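Local coordinates for protein succinylglutamate desuccinylase (Vibrio cholerae, PDB 2G9D) that probably hydrolyses N2-succinylglutamate to succinate and glutamate with one zinc ion per subunit, the last step of arginine degradation by the AST pathway, at residues 172-184 with 330-342. Residues are numbered along the deposited sequence; the frame is centred on the assembly and turned at random.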
ATOM      1  N   ALA A 172      -8.735 -11.797   2.722  1.00 40.37           N
ATOM      2  CA  ALA A 172      -9.730 -11.953   1.669  1.00 42.67           C
ATOM      3  C   ALA A 172     -10.313 -13.370   1.646  1.00 43.60           C
ATOM      4  O   ALA A 172      -9.759 -14.281   2.262  1.00 42.54           O
ATOM      5  CB  ALA A 172      -9.101 -11.614   0.319  1.00 42.36           C
ATOM      6  N   ARG A 173     -11.426 -13.564   0.944  1.00 45.12           N
ATOM      7  CA  ARG A 173     -12.021 -14.900   0.893  1.00 48.19           C
ATOM      8  C   ARG A 173     -11.153 -15.825   0.051  1.00 48.37           C
ATOM      9  O   ARG A 173     -11.208 -17.041   0.216  1.00 49.10           O
ATOM     10  CB  ARG A 173     -13.452 -14.872   0.320  1.00 49.83           C
ATOM     11  CG  ARG A 173     -13.523 -14.491  -1.150  1.00 52.65           C
ATOM     12  CD  ARG A 173     -14.949 -14.461  -1.695  1.00 52.13           C
ATOM     13  NE  ARG A 173     -14.969 -13.823  -3.015  1.00 51.70           N
ATOM     14  CZ  ARG A 173     -16.048 -13.646  -3.776  1.00 50.80           C
ATOM     15  NH1 ARG A 173     -17.242 -14.062  -3.370  1.00 49.49           N
ATOM     16  NH2 ARG A 173     -15.927 -13.029  -4.946  1.00 49.69           N
ATOM     17  N   HIS A 174     -10.344 -15.244  -0.831  1.00 47.91           N
ATOM     18  CA  HIS A 174      -9.471 -16.022  -1.708  1.00 48.73           C
ATOM     19  C   HIS A 174      -8.073 -16.214  -1.097  1.00 48.45           C
ATOM     20  O   HIS A 174      -7.793 -15.748   0.016  1.00 48.39           O
ATOM     21  CB  HIS A 174      -9.303 -15.318  -3.063  1.00 50.88           C
ATOM     22  CG  HIS A 174     -10.587 -14.951  -3.754  1.00 53.21           C
ATOM     23  ND1 HIS A 174     -11.375 -15.874  -4.405  1.00 54.60           N
ATOM     24  CD2 HIS A 174     -11.162 -13.743  -3.974  1.00 53.31           C
ATOM     25  CE1 HIS A 174     -12.376 -15.248  -5.004  1.00 55.21           C
ATOM     26  NE2 HIS A 174     -12.268 -13.956  -4.758  1.00 53.59           N
ATOM     27  N   PRO A 175      -7.173 -16.906  -1.829  1.00 47.60           N
ATOM     28  CA  PRO A 175      -5.798 -17.172  -1.394  1.00 47.07           C
ATOM     29  C   PRO A 175      -4.943 -16.013  -1.860  1.00 44.14           C
ATOM     30  O   PRO A 175      -4.430 -16.023  -2.976  1.00 42.26           O
ATOM     31  CB  PRO A 175      -5.457 -18.441  -2.148  1.00 47.84           C
ATOM     32  CG  PRO A 175      -6.065 -18.152  -3.485  1.00 46.59           C
ATOM     33  CD  PRO A 175      -7.444 -17.629  -3.086  1.00 47.75           C
ATOM     34  N   VAL A 176      -4.773 -15.015  -1.016  1.00 43.00           N
ATOM     35  CA  VAL A 176      -4.014 -13.871  -1.462  1.00 42.61           C
ATOM     36  C   VAL A 176      -2.630 -13.710  -0.867  1.00 42.76           C
ATOM     37  O   VAL A 176      -2.048 -12.622  -0.912  1.00 44.74           O
ATOM     38  CB  VAL A 176      -4.821 -12.602  -1.236  1.00 42.63           C
ATOM     39  CG1 VAL A 176      -6.193 -12.760  -1.888  1.00 40.30           C
ATOM     40  CG2 VAL A 176      -4.942 -12.317   0.262  1.00 42.78           C
ATOM     41  N   ARG A 177      -2.084 -14.786  -0.324  1.00 40.96           N
ATOM     42  CA  ARG A 177      -0.749 -14.703   0.237  1.00 38.76           C
ATOM     43  C   ARG A 177       0.134 -15.778  -0.406  1.00 36.82           C
ATOM     44  O   ARG A 177       0.484 -16.777   0.218  1.00 35.01           O
ATOM     45  CB  ARG A 177      -0.829 -14.838   1.760  1.00 38.13           C
ATOM     46  CG  ARG A 177      -1.706 -13.769   2.386  1.00 37.05           C
ATOM     47  CD  ARG A 177      -2.032 -14.056   3.840  1.00 39.82           C
ATOM     48  NE  ARG A 177      -2.782 -12.962   4.461  1.00 43.04           N
ATOM     49  CZ  ARG A 177      -3.294 -13.000   5.690  1.00 44.69           C
ATOM     50  NH1 ARG A 177      -3.137 -14.083   6.433  1.00 48.15           N
ATOM     51  NH2 ARG A 177      -3.966 -11.967   6.186  1.00 45.00           N
ATOM     52  N   SER A 178       0.487 -15.543  -1.669  1.00 35.60           N
ATOM     53  CA  SER A 178       1.303 -16.472  -2.432  1.00 35.47           C
ATOM     54  C   SER A 178       2.756 -16.412  -2.052  1.00 36.64           C
ATOM     55  O   SER A 178       3.205 -15.463  -1.390  1.00 37.11           O
ATOM     56  CB  SER A 178       1.226 -16.175  -3.924  1.00 35.16           C
ATOM     57  OG  SER A 178       2.277 -15.299  -4.291  1.00 32.31           O
ATOM     58  N   ARG A 179       3.476 -17.432  -2.529  1.00 37.64           N
ATOM     59  CA  ARG A 179       4.909 -17.625  -2.324  1.00 37.09           C
ATOM     60  C   ARG A 179       5.665 -16.532  -3.055  1.00 36.80           C
ATOM     61  O   ARG A 179       6.649 -15.999  -2.539  1.00 36.09           O
ATOM     62  CB  ARG A 179       5.300 -19.002  -2.858  1.00 38.83           C
ATOM     63  CG  ARG A 179       6.722 -19.467  -2.525  1.00 41.95           C
ATOM     64  CD  ARG A 179       6.741 -20.968  -2.176  1.00 42.12           C
ATOM     65  NE  ARG A 179       8.093 -21.520  -2.105  1.00 46.39           N
ATOM     66  CZ  ARG A 179       9.097 -20.987  -1.409  1.00 50.05           C
ATOM     67  NH1 ARG A 179       8.908 -19.873  -0.716  1.00 54.45           N
ATOM     68  NH2 ARG A 179      10.297 -21.563  -1.399  1.00 51.12           N
ATOM     69  N   SER A 180       5.182 -16.191  -4.252  1.00 36.47           N
ATOM     70  CA  SER A 180       5.774 -15.138  -5.073  1.00 37.12           C
ATOM     71  C   SER A 180       5.526 -13.774  -4.443  1.00 39.22           C
ATOM     72  O   SER A 180       6.337 -12.851  -4.584  1.00 38.79           O
ATOM     73  CB  SER A 180       5.159 -15.137  -6.462  1.00 36.70           C
ATOM     74  OG  SER A 180       5.018 -16.457  -6.939  1.00 38.76           O
ATOM     75  N   LEU A 181       4.392 -13.622  -3.769  1.00 40.03           N
ATOM     76  CA  LEU A 181       4.136 -12.345  -3.140  1.00 41.94           C
ATOM     77  C   LEU A 181       5.050 -12.180  -1.927  1.00 44.59           C
ATOM     78  O   LEU A 181       5.385 -11.057  -1.535  1.00 43.92           O
ATOM     79  CB  LEU A 181       2.673 -12.206  -2.719  1.00 40.32           C
ATOM     80  CG  LEU A 181       2.369 -10.826  -2.109  1.00 37.87           C
ATOM     81  CD1 LEU A 181       2.707  -9.752  -3.116  1.00 38.59           C
ATOM     82  CD2 LEU A 181       0.918 -10.733  -1.699  1.00 36.52           C
HETATM   83  N   MSE A 182       5.447 -13.300  -1.329  1.00 46.46           N
HETATM   84  CA  MSE A 182       6.337 -13.256  -0.173  1.00 49.49           C
HETATM   85  C   MSE A 182       7.708 -12.847  -0.625  1.00 47.07           C
HETATM   86  O   MSE A 182       8.292 -11.889  -0.113  1.00 45.99           O
HETATM   87  CB  MSE A 182       6.441 -14.624   0.491  1.00 56.62           C
HETATM   88  CG  MSE A 182       5.196 -15.006   1.256  1.00 65.94           C
HETATM   89 SE   MSE A 182       4.576 -13.485   2.288  1.00 76.69          SE
HETATM   90  CE  MSE A 182       2.784 -13.326   1.520  1.00 73.85           C
ATOM     91  N   GLN A 183       8.202 -13.618  -1.590  1.00 44.09           N
ATOM     92  CA  GLN A 183       9.499 -13.422  -2.207  1.00 39.93           C
ATOM     93  C   GLN A 183       9.667 -11.974  -2.591  1.00 37.55           C
ATOM     94  O   GLN A 183      10.737 -11.415  -2.404  1.00 39.42           O
ATOM     95  CB  GLN A 183       9.616 -14.309  -3.431  1.00 38.88           C
ATOM     96  CG  GLN A 183       9.577 -15.772  -3.088  1.00 43.13           C
ATOM     97  CD  GLN A 183       9.629 -16.672  -4.310  1.00 47.15           C
ATOM     98  OE1 GLN A 183       9.767 -17.896  -4.181  1.00 50.74           O
ATOM     99  NE2 GLN A 183       9.513 -16.079  -5.505  1.00 45.08           N
ATOM    100  N   PHE A 184       8.622 -11.348  -3.117  1.00 35.67           N
ATOM    101  CA  PHE A 184       8.760  -9.949  -3.485  1.00 35.34           C
ATOM    102  C   PHE A 184       9.059  -9.114  -2.252  1.00 35.94           C
ATOM    103  O   PHE A 184       9.982  -8.296  -2.244  1.00 36.53           O
ATOM    104  CB  PHE A 184       7.501  -9.377  -4.153  1.00 35.20           C
ATOM    105  CG  PHE A 184       7.590  -7.898  -4.368  1.00 32.86           C
ATOM    106  CD1 PHE A 184       8.400  -7.384  -5.372  1.00 32.52           C
ATOM    107  CD2 PHE A 184       7.038  -7.025  -3.448  1.00 33.99           C
ATOM    108  CE1 PHE A 184       8.676  -6.028  -5.449  1.00 35.18           C
ATOM    109  CE2 PHE A 184       7.304  -5.655  -3.507  1.00 36.55           C
ATOM    110  CZ  PHE A 184       8.131  -5.153  -4.509  1.00 35.91           C
ATOM    111  N   VAL A 330       4.164 -14.620  14.649  1.00 48.57           N
ATOM    112  CA  VAL A 330       3.756 -15.985  14.323  1.00 48.99           C
ATOM    113  C   VAL A 330       4.745 -16.737  13.407  1.00 50.32           C
ATOM    114  O   VAL A 330       5.423 -16.133  12.587  1.00 51.05           O
ATOM    115  CB  VAL A 330       2.385 -15.955  13.646  1.00 48.80           C
ATOM    116  CG1 VAL A 330       2.466 -15.146  12.374  1.00 46.68           C
ATOM    117  CG2 VAL A 330       1.908 -17.359  13.372  1.00 49.63           C
ATOM    118  N   ASN A 331       4.857 -18.050  13.553  1.00 51.82           N
ATOM    119  CA  ASN A 331       5.763 -18.778  12.669  1.00 53.96           C
ATOM    120  C   ASN A 331       4.965 -19.283  11.469  1.00 52.94           C
ATOM    121  O   ASN A 331       3.931 -19.907  11.620  1.00 52.28           O
ATOM    122  CB  ASN A 331       6.431 -19.963  13.392  1.00 57.24           C
ATOM    123  CG  ASN A 331       7.581 -20.585  12.572  1.00 61.36           C
ATOM    124  OD1 ASN A 331       7.349 -21.247  11.554  1.00 64.42           O
ATOM    125  ND2 ASN A 331       8.825 -20.360  13.013  1.00 61.45           N
ATOM    126  N   THR A 332       5.451 -19.020  10.269  1.00 54.26           N
ATOM    127  CA  THR A 332       4.738 -19.452   9.078  1.00 54.55           C
ATOM    128  C   THR A 332       5.307 -20.684   8.381  1.00 54.42           C
ATOM    129  O   THR A 332       6.238 -21.320   8.862  1.00 52.74           O
ATOM    130  CB  THR A 332       4.652 -18.287   8.057  1.00 55.37           C
ATOM    131  OG1 THR A 332       5.880 -17.539   8.070  1.00 52.76           O
ATOM    132  CG2 THR A 332       3.488 -17.361   8.402  1.00 55.03           C
ATOM    133  N   ARG A 333       4.720 -20.993   7.229  1.00 56.13           N
ATOM    134  CA  ARG A 333       5.095 -22.120   6.374  1.00 58.10           C
ATOM    135  C   ARG A 333       4.315 -21.976   5.066  1.00 57.55           C
ATOM    136  O   ARG A 333       3.649 -20.970   4.851  1.00 57.25           O
ATOM    137  CB  ARG A 333       4.714 -23.457   7.022  1.00 61.86           C
ATOM    138  CG  ARG A 333       5.674 -23.995   8.071  1.00 65.58           C
ATOM    139  CD  ARG A 333       5.771 -25.519   7.948  1.00 69.59           C
ATOM    140  NE  ARG A 333       6.058 -25.924   6.563  1.00 73.90           N
ATOM    141  CZ  ARG A 333       6.344 -27.167   6.163  1.00 74.56           C
ATOM    142  NH1 ARG A 333       6.393 -28.167   7.036  1.00 74.87           N
ATOM    143  NH2 ARG A 333       6.577 -27.413   4.875  1.00 74.27           N
ATOM    144  N   TYR A 334       4.393 -22.980   4.198  1.00 57.52           N
ATOM    145  CA  TYR A 334       3.661 -22.951   2.934  1.00 58.30           C
ATOM    146  C   TYR A 334       2.799 -24.200   2.763  1.00 60.81           C
ATOM    147  O   TYR A 334       3.084 -25.252   3.332  1.00 61.38           O
ATOM    148  CB  TYR A 334       4.606 -22.849   1.730  1.00 55.64           C
ATOM    149  CG  TYR A 334       5.198 -21.482   1.524  1.00 54.92           C
ATOM    150  CD1 TYR A 334       6.392 -21.125   2.139  1.00 54.69           C
ATOM    151  CD2 TYR A 334       4.537 -20.518   0.764  1.00 54.88           C
ATOM    152  CE1 TYR A 334       6.916 -19.844   2.015  1.00 52.87           C
ATOM    153  CE2 TYR A 334       5.054 -19.228   0.635  1.00 53.37           C
ATOM    154  CZ  TYR A 334       6.244 -18.907   1.269  1.00 52.89           C
ATOM    155  OH  TYR A 334       6.767 -17.648   1.173  1.00 53.54           O
ATOM    156  N   GLU A 335       1.733 -24.072   1.979  1.00 62.42           N
ATOM    157  CA  GLU A 335       0.852 -25.193   1.697  1.00 62.29           C
ATOM    158  C   GLU A 335       0.379 -25.013   0.276  1.00 63.56           C
ATOM    159  O   GLU A 335      -0.650 -24.378   0.021  1.00 63.78           O
ATOM    160  CB  GLU A 335      -0.345 -25.219   2.644  1.00 61.59           C
ATOM    161  CG  GLU A 335      -1.498 -26.085   2.157  1.00 59.94           C
ATOM    162  CD  GLU A 335      -2.630 -26.142   3.153  1.00 59.46           C
ATOM    163  OE1 GLU A 335      -3.795 -26.268   2.719  1.00 60.56           O
ATOM    164  OE2 GLU A 335      -2.350 -26.068   4.371  1.00 57.25           O
ATOM    165  N   ASP A 336       1.160 -25.551  -0.651  1.00 64.71           N
ATOM    166  CA  ASP A 336       0.833 -25.458  -2.062  1.00 64.51           C
ATOM    167  C   ASP A 336       0.922 -24.009  -2.533  1.00 62.99           C
ATOM    168  O   ASP A 336      -0.053 -23.448  -3.037  1.00 62.67           O
ATOM    169  CB  ASP A 336      -0.571 -26.034  -2.305  1.00 67.50           C
ATOM    170  CG  ASP A 336      -0.748 -27.431  -1.686  1.00 69.56           C
ATOM    171  OD1 ASP A 336       0.070 -28.330  -2.004  1.00 69.07           O
ATOM    172  OD2 ASP A 336      -1.696 -27.626  -0.884  1.00 69.83           O
ATOM    173  N   ASP A 337       2.096 -23.410  -2.329  1.00 61.68           N
ATOM    174  CA  ASP A 337       2.387 -22.043  -2.755  1.00 60.54           C
ATOM    175  C   ASP A 337       1.711 -20.922  -1.964  1.00 59.67           C
ATOM    176  O   ASP A 337       1.834 -19.752  -2.317  1.00 59.53           O
ATOM    177  CB  ASP A 337       2.047 -21.901  -4.237  1.00 61.93           C
ATOM    178  CG  ASP A 337       3.039 -21.046  -4.984  1.00 64.73           C
ATOM    179  OD1 ASP A 337       4.250 -21.365  -4.942  1.00 64.67           O
ATOM    180  OD2 ASP A 337       2.602 -20.059  -5.619  1.00 68.54           O
ATOM    181  N   GLN A 338       0.998 -21.268  -0.899  1.00 58.38           N
ATOM    182  CA  GLN A 338       0.338 -20.255  -0.091  1.00 56.46           C
ATOM    183  C   GLN A 338       0.974 -20.142   1.276  1.00 55.59           C
ATOM    184  O   GLN A 338       1.623 -21.075   1.744  1.00 55.48           O
ATOM    185  CB  GLN A 338      -1.151 -20.555   0.050  1.00 56.85           C
ATOM    186  CG  GLN A 338      -1.955 -20.155  -1.174  1.00 58.36           C
ATOM    187  CD  GLN A 338      -1.917 -18.653  -1.433  1.00 58.36           C
ATOM    188  OE1 GLN A 338      -1.806 -18.214  -2.574  1.00 59.32           O
ATOM    189  NE2 GLN A 338      -2.019 -17.863  -0.372  1.00 57.22           N
ATOM    190  N   LEU A 339       0.788 -18.985   1.904  1.00 53.65           N
ATOM    191  CA  LEU A 339       1.349 -18.733   3.218  1.00 51.99           C
ATOM    192  C   LEU A 339       0.330 -19.030   4.301  1.00 51.80           C
ATOM    193  O   LEU A 339      -0.824 -18.611   4.215  1.00 52.64           O
ATOM    194  CB  LEU A 339       1.777 -17.280   3.330  1.00 51.87           C
ATOM    195  CG  LEU A 339       2.603 -16.938   4.561  1.00 49.30           C
ATOM    196  CD1 LEU A 339       4.057 -17.132   4.233  1.00 46.22           C
ATOM    197  CD2 LEU A 339       2.337 -15.508   4.975  1.00 48.89           C
ATOM    198  N   VAL A 340       0.769 -19.739   5.330  1.00 51.12           N
ATOM    199  CA  VAL A 340      -0.103 -20.105   6.431  1.00 50.70           C
ATOM    200  C   VAL A 340       0.700 -19.966   7.724  1.00 51.22           C
ATOM    201  O   VAL A 340       1.933 -19.910   7.671  1.00 51.56           O
ATOM    202  CB  VAL A 340      -0.559 -21.543   6.249  1.00 49.63           C
ATOM    203  CG1 VAL A 340      -1.546 -21.912   7.312  1.00 51.63           C
ATOM    204  CG2 VAL A 340      -1.155 -21.710   4.881  1.00 48.08           C
ATOM    205  N   TYR A 341       0.032 -19.886   8.875  1.00 50.48           N
ATOM    206  CA  TYR A 341       0.779 -19.753  10.115  1.00 51.70           C
ATOM    207  C   TYR A 341       0.699 -20.907  11.081  1.00 53.29           C
ATOM    208  O   TYR A 341       0.196 -21.980  10.744  1.00 53.72           O
ATOM    209  CB  TYR A 341       0.459 -18.444  10.854  1.00 50.10           C
ATOM    210  CG  TYR A 341      -0.946 -17.920  10.738  1.00 50.13           C
ATOM    211  CD1 TYR A 341      -1.456 -17.506   9.508  1.00 49.97           C
ATOM    212  CD2 TYR A 341      -1.749 -17.773  11.864  1.00 49.21           C
ATOM    213  CE1 TYR A 341      -2.726 -16.956   9.404  1.00 49.46           C
ATOM    214  CE2 TYR A 341      -3.021 -17.221  11.772  1.00 48.74           C
ATOM    215  CZ  TYR A 341      -3.500 -16.815  10.538  1.00 49.58           C
ATOM    216  OH  TYR A 341      -4.753 -16.260  10.435  1.00 50.93           O
ATOM    217  N   ASP A 342       1.237 -20.662  12.277  1.00 55.56           N
ATOM    218  CA  ASP A 342       1.329 -21.626  13.364  1.00 56.37           C
ATOM    219  C   ASP A 342       2.287 -22.743  12.967  1.00 57.63           C
ATOM    220  O   ASP A 342       2.589 -22.852  11.756  1.00 57.84           O
ATOM    221  CB  ASP A 342      -0.051 -22.197  13.711  1.00 59.18           C
ATOM    222  CG  ASP A 342      -0.480 -21.859  15.132  1.00 62.02           C
ATOM    223  OD1 ASP A 342       0.290 -22.184  16.072  1.00 61.11           O
ATOM    224  OD2 ASP A 342      -1.582 -21.276  15.309  1.00 64.16           O
TER
HETATM  225  O   HOH W   1      10.158 -18.053   1.508  1.00 58.26           O
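The carbonyl oxygen R177 O accepts a hydrogen bond from L339 N at 2.8 Å, the donor lying nearly in line with the C=O bond (168°) although the N-H itself is bent to 139°. Two residues on, R179 N gives D337 O only a weak bond, 2.9 Å long and bent to 126° at the hydrogen. Together the two bonds bracket S178 and Q338 as a single beta bridge, their CA atoms 4.5 Å apart. S178 is also the N-cap of helix 179-187, whose first residue is R179: its OG accepts from L181 N at 2.7 Å. From the first turn, R179 crosses one face of the Y334 ring. With CG anti to the backbone N and the chain bent at chi2, its CD makes a CH-pi contact 3.8 Å from the ring centroid, and CZ a cation-pi contact at 4.5 Å from that centroid. Selenomethionine M182 sets CG against L339 CD1 at 3.8 Å, and both side chains also touch M259 of strand 258-267. R177 NH2 bonds S196 O. A hydrogen bond from E335 N to Q338 O closes the turn between antiparallel strands 322-334 and 339-341; bridge and side-chain contacts dock this C-terminal beta hairpin on a capped helix start.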